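Local coordinates for protein UDP-N-Acetylglucosamine 2-Epimerase (Thermus thermophilus, PDB 1V4V) that probably catalyses the reversible epimerisation of UDP-N-acetylglucosamine at C2 of the sugar, giving UDP-N-acetylmannosamine, at residues T177-V182 and A344-G349; L183-L188 and L263-M268. All blocks are in the same frame, centred on the assembly; numbering follows the deposited sequence.

Interaction 1: residues T177-V182 and A344-G349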
loop_
_atom_site.group_PDB
_atom_site.type_symbol
_atom_site.label_atom_id
_atom_site.label_comp_id
_atom_site.label_asym_id
_atom_site.label_seq_id
_atom_site.Cartn_x
_atom_site.Cartn_y
_atom_site.Cartn_z
ATOM N N THR A 177 0.535 6.278 21.362
ATOM C CA THR A 177 0.874 7.667 21.635
ATOM C C THR A 177 -0.318 8.337 22.314
ATOM O O THR A 177 -0.178 9.396 22.928
ATOM C CB THR A 177 1.232 8.447 20.347
ATOM O OG1 THR A 177 0.103 8.480 19.467
ATOM C CG2 THR A 177 2.416 7.796 19.644
ATOM N N GLY A 178 -1.485 7.705 22.206
ATOM C CA GLY A 178 -2.683 8.242 22.831
ATOM C C GLY A 178 -2.486 8.420 24.327
ATOM O O GLY A 178 -3.043 9.340 24.936
ATOM N N VAL A 179 -1.691 7.538 24.925
ATOM C CA VAL A 179 -1.400 7.616 26.353
ATOM C C VAL A 179 -0.647 8.916 26.632
ATOM O O VAL A 179 -1.012 9.677 27.530
ATOM C CB VAL A 179 -0.538 6.421 26.809
ATOM C CG1 VAL A 179 -0.237 6.527 28.306
ATOM C CG2 VAL A 179 -1.262 5.125 26.510
ATOM N N ASP A 180 0.402 9.164 25.847
ATOM C CA ASP A 180 1.204 10.381 25.983
ATOM C C ASP A 180 0.295 11.607 25.873
ATOM O O ASP A 180 0.444 12.577 26.616
ATOM C CB ASP A 180 2.241 10.491 24.856
ATOM C CG ASP A 180 3.165 9.297 24.773
ATOM O OD1 ASP A 180 2.683 8.149 24.834
ATOM O OD2 ASP A 180 4.387 9.511 24.627
ATOM N N ALA A 181 -0.635 11.554 24.922
ATOM C CA ALA A 181 -1.550 12.660 24.666
ATOM C C ALA A 181 -2.406 13.052 25.866
ATOM O O ALA A 181 -2.589 14.240 26.139
ATOM C CB ALA A 181 -2.444 12.331 23.477
ATOM N N VAL A 182 -2.946 12.062 26.569
ATOM C CA VAL A 182 -3.769 12.347 27.737
ATOM C C VAL A 182 -2.921 13.019 28.812
ATOM O O VAL A 182 -3.330 14.023 29.391
ATOM C CB VAL A 182 -4.396 11.060 28.320
ATOM C CG1 VAL A 182 -5.297 11.410 29.503
ATOM C CG2 VAL A 182 -5.205 10.348 27.248
ATOM N N ALA A 344 -0.794 -0.115 38.717
ATOM C CA ALA A 344 -0.875 -1.159 37.700
ATOM C C ALA A 344 -0.229 -0.717 36.391
ATOM O O ALA A 344 -0.322 0.445 35.999
ATOM C CB ALA A 344 -2.322 -1.543 37.463
ATOM N N LYS A 345 0.436 -1.649 35.720
ATOM C CA LYS A 345 1.088 -1.346 34.452
ATOM C C LYS A 345 0.016 -1.070 33.402
ATOM O O LYS A 345 -0.906 -1.864 33.232
ATOM C CB LYS A 345 1.952 -2.533 34.008
ATOM C CG LYS A 345 2.604 -2.348 32.646
ATOM C CD LYS A 345 3.274 -3.624 32.169
ATOM C CE LYS A 345 3.763 -3.479 30.731
ATOM N NZ LYS A 345 4.726 -2.356 30.583
ATOM N N ASN A 346 0.131 0.059 32.710
ATOM C CA ASN A 346 -0.837 0.407 31.673
ATOM C C ASN A 346 -0.614 -0.548 30.500
ATOM O O ASN A 346 0.461 -0.557 29.906
ATOM C CB ASN A 346 -0.625 1.850 31.210
ATOM C CG ASN A 346 -1.664 2.291 30.204
ATOM O OD1 ASN A 346 -1.944 1.586 29.237
ATOM N ND2 ASN A 346 -2.239 3.469 30.422
ATOM N N PRO A 347 -1.629 -1.353 30.149
ATOM C CA PRO A 347 -1.517 -2.311 29.045
ATOM C C PRO A 347 -1.551 -1.686 27.652
ATOM O O PRO A 347 -1.435 -2.396 26.655
ATOM C CB PRO A 347 -2.704 -3.228 29.282
ATOM C CG PRO A 347 -3.749 -2.251 29.732
ATOM C CD PRO A 347 -2.987 -1.386 30.727
ATOM N N TYR A 348 -1.702 -0.366 27.584
ATOM C CA TYR A 348 -1.768 0.328 26.297
ATOM C C TYR A 348 -0.479 1.052 25.923
ATOM O O TYR A 348 -0.191 1.245 24.743
ATOM C CB TYR A 348 -2.913 1.342 26.306
ATOM C CG TYR A 348 -4.218 0.783 26.820
ATOM C CD1 TYR A 348 -4.925 -0.178 26.096
ATOM C CD2 TYR A 348 -4.739 1.204 28.042
ATOM C CE1 TYR A 348 -6.127 -0.708 26.585
ATOM C CE2 TYR A 348 -5.932 0.683 28.535
ATOM C CZ TYR A 348 -6.618 -0.271 27.804
ATOM O OH TYR A 348 -7.792 -0.790 28.304
ATOM N N GLY A 349 0.292 1.458 26.924
ATOM C CA GLY A 349 1.532 2.166 26.661
ATOM C C GLY A 349 2.060 2.800 27.932
ATOM O O GLY A 349 1.302 2.979 28.884
#

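Interaction 2: residues L183-L188 and L263-M268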
loop_
_atom_site.group_PDB
_atom_site.type_symbol
_atom_site.label_atom_id
_atom_site.label_comp_id
_atom_site.label_asym_id
_atom_site.label_seq_id
_atom_site.Cartn_x
_atom_site.Cartn_y
_atom_site.Cartn_z
ATOM N N LEU A 183 -1.740 12.464 29.072
ATOM C CA LEU A 183 -0.828 13.015 30.070
ATOM C C LEU A 183 -0.482 14.463 29.739
ATOM O O LEU A 183 -0.424 15.319 30.626
ATOM C CB LEU A 183 0.453 12.183 30.136
ATOM C CG LEU A 183 0.322 10.766 30.699
ATOM C CD1 LEU A 183 1.624 10.003 30.496
ATOM C CD2 LEU A 183 -0.028 10.842 32.180
ATOM N N LEU A 184 -0.255 14.731 28.457
ATOM C CA LEU A 184 0.074 16.079 28.001
ATOM C C LEU A 184 -1.129 17.008 28.165
ATOM O O LEU A 184 -0.997 18.133 28.656
ATOM C CB LEU A 184 0.508 16.039 26.531
ATOM C CG LEU A 184 0.842 17.364 25.840
ATOM C CD1 LEU A 184 1.912 18.108 26.624
ATOM C CD2 LEU A 184 1.317 17.084 24.419
ATOM N N ALA A 185 -2.300 16.534 27.755
ATOM C CA ALA A 185 -3.516 17.328 27.855
ATOM C C ALA A 185 -3.809 17.674 29.313
ATOM O O ALA A 185 -4.248 18.785 29.618
ATOM C CB ALA A 185 -4.691 16.570 27.251
ATOM N N ALA A 186 -3.554 16.727 30.211
ATOM C CA ALA A 186 -3.806 16.955 31.632
ATOM C C ALA A 186 -2.887 18.042 32.170
ATOM O O ALA A 186 -3.312 18.910 32.936
ATOM C CB ALA A 186 -3.600 15.670 32.413
ATOM N N LYS A 187 -1.624 17.988 31.762
ATOM C CA LYS A 187 -0.632 18.958 32.199
ATOM C C LYS A 187 -0.912 20.364 31.679
ATOM O O LYS A 187 -0.780 21.343 32.413
ATOM C CB LYS A 187 0.762 18.515 31.744
ATOM C CG LYS A 187 1.853 19.530 32.033
ATOM C CD LYS A 187 3.199 19.075 31.499
ATOM C CE LYS A 187 4.250 20.153 31.712
ATOM N NZ LYS A 187 3.859 21.434 31.055
ATOM N N LEU A 188 -1.296 20.459 30.412
ATOM C CA LEU A 188 -1.569 21.749 29.783
ATOM C C LEU A 188 -2.970 22.277 30.058
ATOM O O LEU A 188 -3.226 23.477 29.934
ATOM C CB LEU A 188 -1.358 21.640 28.268
ATOM C CG LEU A 188 0.044 21.216 27.826
ATOM C CD1 LEU A 188 0.078 21.047 26.314
ATOM C CD2 LEU A 188 1.061 22.256 28.277
ATOM N N LEU A 263 -16.920 18.972 29.138
ATOM C CA LEU A 263 -15.637 19.666 29.176
ATOM C C LEU A 263 -14.795 19.419 27.931
ATOM O O LEU A 263 -15.026 18.469 27.186
ATOM C CB LEU A 263 -14.843 19.220 30.411
ATOM C CG LEU A 263 -15.485 19.401 31.791
ATOM C CD1 LEU A 263 -14.623 18.720 32.842
ATOM C CD2 LEU A 263 -15.652 20.872 32.104
ATOM N N GLU A 264 -13.809 20.284 27.713
ATOM C CA GLU A 264 -12.915 20.145 26.572
ATOM C C GLU A 264 -11.883 19.082 26.933
ATOM O O GLU A 264 -11.674 18.789 28.111
ATOM C CB GLU A 264 -12.217 21.474 26.269
ATOM C CG GLU A 264 -13.176 22.625 26.016
ATOM C CD GLU A 264 -12.480 23.869 25.496
ATOM O OE1 GLU A 264 -11.898 23.807 24.389
ATOM O OE2 GLU A 264 -12.516 24.908 26.190
ATOM N N TYR A 265 -11.243 18.508 25.921
ATOM C CA TYR A 265 -10.245 17.464 26.134
ATOM C C TYR A 265 -9.294 17.762 27.296
ATOM O O TYR A 265 -9.167 16.964 28.225
ATOM C CB TYR A 265 -9.434 17.247 24.854
ATOM C CG TYR A 265 -8.568 16.005 24.883
ATOM C CD1 TYR A 265 -9.134 14.746 25.078
ATOM C CD2 TYR A 265 -7.187 16.087 24.704
ATOM C CE1 TYR A 265 -8.347 13.594 25.094
ATOM C CE2 TYR A 265 -6.387 14.942 24.717
ATOM C CZ TYR A 265 -6.975 13.698 24.913
ATOM O OH TYR A 265 -6.197 12.562 24.926
ATOM N N GLY A 266 -8.636 18.914 27.243
ATOM C CA GLY A 266 -7.696 19.274 28.289
ATOM C C GLY A 266 -8.277 19.477 29.677
ATOM O O GLY A 266 -7.706 19.015 30.666
ATOM N N SER A 267 -9.405 20.171 29.763
ATOM C CA SER A 267 -10.020 20.428 31.055
ATOM C C SER A 267 -10.478 19.129 31.716
ATOM O O SER A 267 -10.395 18.980 32.939
ATOM C CB SER A 267 -11.201 21.384 30.904
ATOM O OG SER A 267 -11.712 21.745 32.175
HETATM N N MSE A 268 -10.963 18.192 30.907
HETATM C CA MSE A 268 -11.413 16.907 31.436
HETATM C C MSE A 268 -10.220 16.089 31.914
HETATM O O MSE A 268 -10.282 15.453 32.963
HETATM C CB MSE A 268 -12.185 16.123 30.370
HETATM C CG MSE A 268 -12.570 14.703 30.794
HETATM SE SE MSE A 268 -13.684 14.626 32.382
HETATM C CE MSE A 268 -15.374 14.222 31.546
#

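Interaction 1: residues T177-V182 and A344-G349
V179, near the start of helix 177-188, aims its CB at the bend formed by N346, Y348 and G349, and the fork beyond CB does all the touching. CG1 lies anti to the backbone N (chi1 180°) and reaches G349 O at 3.9 Å. The same methyl also brushes the amide of N346, whose ND2 is 4.2 Å from V179 CG1. CG2 is the second prong: it rests against the backbone of G349, 4.0 Å from G349 N, and also meets Y348 CB at 4.1 Å. No hydrogen bond crosses the contact, which is van der Waals packing of a compact branched residue against main chain. Glycine suits position 349 because, without a side chain, it presents bare backbone to CG2, and because its phi of 167° comes readily to glycine. The fold is GT-B, two Rossmann-like domains with a cleft between them; here helix 177-188, which leads from one domain to the other, meets the loop before helix 353-364. That loop is bent by an Asx turn: N346 OD1 accepts from Y348 N at 2.6 Å, in the carbonyl plane. A second donor, G349 N, sits 3.2 Å from N346 OD1 but 60° out of that plane, so two bonds hold the amide. The Y348 ring leads away from the helix, one face covered by P347, and its side chain lies about 3 Å from a bound glycerol. D180, on the same helix turn, hydrogen-bonds the backbone of G354.

Interaction 2: residues L183-L188 and L263-M268
A185 and Y265 meet through a methyl group and a ring. The CB of A185 sits 3.5 Å from Y265 CE2 and almost as near CD2, approaching the ring obliquely. Beside this pair the two backbones come unusually close: the CA atoms of A185 and G266 are just 4.6 Å apart. Alanine and glycine suit such an approach, since one brings a single methyl and the other no side chain at all, and main chain can lie against main chain. The carbonyl oxygen of A185 is 3.6 Å from G266 O, a contact of two acceptors with no hydrogen bond between the segments.

Two parts of the GT-B fold are joined here. Helix 177-188 follows strand 171-173, the last of the seven-stranded sheet, whereas helix 265-273 belongs to the six-stranded sheet, where it forms the beta-alpha-beta crossover from edge strand 257-260 to central strand 275-280.

Farther out, the start of helix 265-273 sets the base from which the ring projects. E264 occupies the N-cap of helix 265-273, and its O accepts from M268 N at 2.9 Å, closing the first turn around Y265 and G266. From that turn Y265 sends CG anti to its own N (chi1 -168°), which swings the ring across to helix 177-188. A tyrosine is long enough to continue past A185 to A181 and V182, and it also touches T19 of helix 15-29. On the other helix, L188 N bonds L184 O at 2.9 Å, keeping the turn that carries A185 regular. A186 carries the packing on to A269 and R273, while S267 OG hydrogen-bonds R190 O, just past the end of helix 177-188.

How the interactions relate
Both contacts are built on helix 177-188, the connection from the first Rossmann-like domain to the second: interaction 1 uses its first half, interaction 2 its second. Their centres lie 15 Å apart, and they touch where V182 CG2 comes 3.4 Å from Y265 OH. Along the chain the order is 177-182, 183-188, 263-268 and 344-349, so interaction 2 falls between the two segments of interaction 1. Interaction 1 ties the helix to the loop before helix 353-364, interaction 2 to helix 265-273 of the second domain. In GT-B enzymes the domains can shift about such connections, consistent with these contacts lying at the hinge.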